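Local structure of type IV pilus biogenesis protein PilB (7B7P) at residues A[164-169]-A[278-283]. The protein is a bimodular minor type IV pilin with a direct role in adhesion, carrying a von Willebrand factor A-like module with a metal-ion-dependent adhesion site. Residues are numbered along the deposited sequence; the frame is centred on the assembly and turned at random.
Sequences VSFVFD and YIVLLT
Asp169 and Thr283 meet because both first torsions run anti to the backbone N: Asp169 CG (chi1 -173°) and Thr283 OG1 (chi1 -177°) converge across the strand ends. There Asp169 OD2 accepts from Thr283 OG1 through its anti lone pair, 2.9 Å away. OD2 also accepts from the backbone N of Asp284, while OD1 takes the N-H of Ser171; three bonds, shared between both oxygens, hold the carboxylate's rotation. Behind this end the backbones pair in parallel, the segment axes approaching to 4.7 Å at 17°. Five backbone bonds set the register: Ser165 (N to Tyr278 O 2.7 Å, nearly straight), Val167 and Asp169 donate to Tyr278, Val280 and Leu282, and Ser165 O and Val167 O accept from Val280 N and Leu282 N. These neighbouring central strands of the Rossmann-like VWFA sheet lead at their C-terminal ends to the MIDAS, where Asp284 and Ser173 are magnesium ligands. Asp169's nearest side-chain atom is about 4 Å from the ion, too far for direct coordination and consistent with a second-shell role. Toward helix 191-209, Phe166 CD1 rests 3.8 Å from Val280 CB, while Val164 CG1 sits above one face of the Phe166 ring. On the other face, Ser165 CB touches Ile279 CD1 (3.8 Å) beneath helix 258-270.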
loop_
_atom_site.group_PDB
_atom_site.type_symbol
_atom_site.label_atom_id
_atom_site.label_comp_id
_atom_site.label_asym_id
_atom_site.label_seq_id
_atom_site.Cartn_x
_atom_site.Cartn_y
_atom_site.Cartn_z
ATOM N N VAL A 164 2.324 -5.581 -9.158
ATOM C CA VAL A 164 3.421 -5.169 -8.302
ATOM C C VAL A 164 4.693 -5.304 -9.110
ATOM O O VAL A 164 5.018 -6.395 -9.584
ATOM C CB VAL A 164 3.513 -6.010 -7.016
ATOM C CG1 VAL A 164 4.687 -5.533 -6.173
ATOM C CG2 VAL A 164 2.208 -5.945 -6.224
ATOM N N SER A 165 5.405 -4.207 -9.292
ATOM C CA SER A 165 6.699 -4.268 -9.954
ATOM C C SER A 165 7.785 -4.190 -8.896
ATOM O O SER A 165 7.863 -3.202 -8.152
ATOM C CB SER A 165 6.874 -3.155 -10.990
ATOM O OG SER A 165 8.100 -3.374 -11.675
ATOM N N PHE A 166 8.598 -5.240 -8.824
ATOM C CA PHE A 166 9.771 -5.276 -7.971
ATOM C C PHE A 166 10.954 -4.717 -8.728
ATOM O O PHE A 166 11.242 -5.164 -9.841
ATOM C CB PHE A 166 10.079 -6.707 -7.529
ATOM C CG PHE A 166 9.143 -7.212 -6.477
ATOM C CD1 PHE A 166 9.306 -6.839 -5.149
ATOM C CD2 PHE A 166 8.088 -8.036 -6.818
ATOM C CE1 PHE A 166 8.421 -7.292 -4.169
ATOM C CE2 PHE A 166 7.212 -8.501 -5.850
ATOM C CZ PHE A 166 7.372 -8.125 -4.528
ATOM N N VAL A 167 11.668 -3.786 -8.102
ATOM C CA VAL A 167 12.747 -3.054 -8.750
ATOM C C VAL A 167 13.941 -3.102 -7.812
ATOM O O VAL A 167 13.994 -2.365 -6.820
ATOM C CB VAL A 167 12.348 -1.614 -9.093
ATOM C CG1 VAL A 167 13.535 -0.834 -9.643
ATOM C CG2 VAL A 167 11.217 -1.642 -10.088
ATOM N N PHE A 168 14.913 -3.962 -8.130
ATOM C CA PHE A 168 15.943 -4.363 -7.184
ATOM C C PHE A 168 17.315 -3.874 -7.627
ATOM O O PHE A 168 17.748 -4.149 -8.745
ATOM C CB PHE A 168 15.964 -5.886 -7.013
ATOM C CG PHE A 168 14.797 -6.449 -6.230
ATOM C CD1 PHE A 168 13.907 -5.630 -5.559
ATOM C CD2 PHE A 168 14.615 -7.825 -6.151
ATOM C CE1 PHE A 168 12.845 -6.164 -4.840
ATOM C CE2 PHE A 168 13.572 -8.363 -5.443
ATOM C CZ PHE A 168 12.685 -7.540 -4.779
ATOM N N ASP A 169 17.997 -3.174 -6.724
ATOM C CA ASP A 169 19.383 -2.790 -6.910
ATOM C C ASP A 169 20.248 -4.046 -7.073
ATOM O O ASP A 169 20.199 -4.961 -6.244
ATOM C CB ASP A 169 19.805 -1.952 -5.694
ATOM C CG ASP A 169 21.192 -1.320 -5.812
ATOM O OD1 ASP A 169 22.106 -1.860 -6.467
ATOM O OD2 ASP A 169 21.393 -0.269 -5.165
ATOM N N TYR A 278 1.750 -1.026 -7.954
ATOM C CA TYR A 278 2.739 -0.836 -6.905
ATOM C C TYR A 278 4.151 -0.977 -7.448
ATOM O O TYR A 278 4.432 -1.881 -8.238
ATOM C CB TYR A 278 2.537 -1.861 -5.776
ATOM C CG TYR A 278 1.231 -1.685 -5.037
ATOM C CD1 TYR A 278 1.086 -0.698 -4.068
ATOM C CD2 TYR A 278 0.142 -2.501 -5.312
ATOM C CE1 TYR A 278 -0.087 -0.540 -3.391
ATOM C CE2 TYR A 278 -1.042 -2.344 -4.641
ATOM C CZ TYR A 278 -1.156 -1.363 -3.684
ATOM O OH TYR A 278 -2.347 -1.208 -3.023
ATOM N N ILE A 279 5.045 -0.108 -6.979
ATOM C CA ILE A 279 6.486 -0.297 -7.112
ATOM C C ILE A 279 7.072 -0.636 -5.742
ATOM O O ILE A 279 6.786 0.040 -4.748
ATOM C CB ILE A 279 7.166 0.952 -7.694
ATOM C CG1 ILE A 279 6.647 1.229 -9.105
ATOM C CG2 ILE A 279 8.695 0.803 -7.648
ATOM C CD1 ILE A 279 7.410 0.499 -10.196
ATOM N N VAL A 280 7.905 -1.660 -5.691
ATOM C CA VAL A 280 8.706 -1.956 -4.510
ATOM C C VAL A 280 10.143 -1.839 -4.947
ATOM O O VAL A 280 10.643 -2.680 -5.700
ATOM C CB VAL A 280 8.415 -3.346 -3.920
ATOM C CG1 VAL A 280 9.408 -3.669 -2.809
ATOM C CG2 VAL A 280 6.999 -3.376 -3.409
ATOM N N LEU A 281 10.799 -0.785 -4.505
ATOM C CA LEU A 281 12.141 -0.470 -4.951
ATOM C C LEU A 281 13.093 -0.725 -3.798
ATOM O O LEU A 281 12.900 -0.187 -2.712
ATOM C CB LEU A 281 12.222 0.986 -5.409
ATOM C CG LEU A 281 13.515 1.319 -6.146
ATOM C CD1 LEU A 281 13.248 2.402 -7.169
ATOM C CD2 LEU A 281 14.556 1.775 -5.164
ATOM N N LEU A 282 14.124 -1.521 -4.045
ATOM C CA LEU A 282 15.114 -1.863 -3.036
ATOM C C LEU A 282 16.468 -1.342 -3.485
ATOM O O LEU A 282 16.896 -1.636 -4.596
ATOM C CB LEU A 282 15.174 -3.380 -2.812
ATOM C CG LEU A 282 16.085 -3.726 -1.639
ATOM C CD1 LEU A 282 15.483 -4.856 -0.772
ATOM C CD2 LEU A 282 17.472 -4.090 -2.131
ATOM N N THR A 283 17.149 -0.595 -2.622
ATOM C CA THR A 283 18.477 -0.107 -2.950
ATOM C C THR A 283 19.364 -0.177 -1.716
ATOM O O THR A 283 18.884 -0.089 -0.581
ATOM C CB THR A 283 18.434 1.336 -3.537
ATOM O OG1 THR A 283 19.754 1.752 -3.903
ATOM C CG2 THR A 283 17.850 2.325 -2.565
#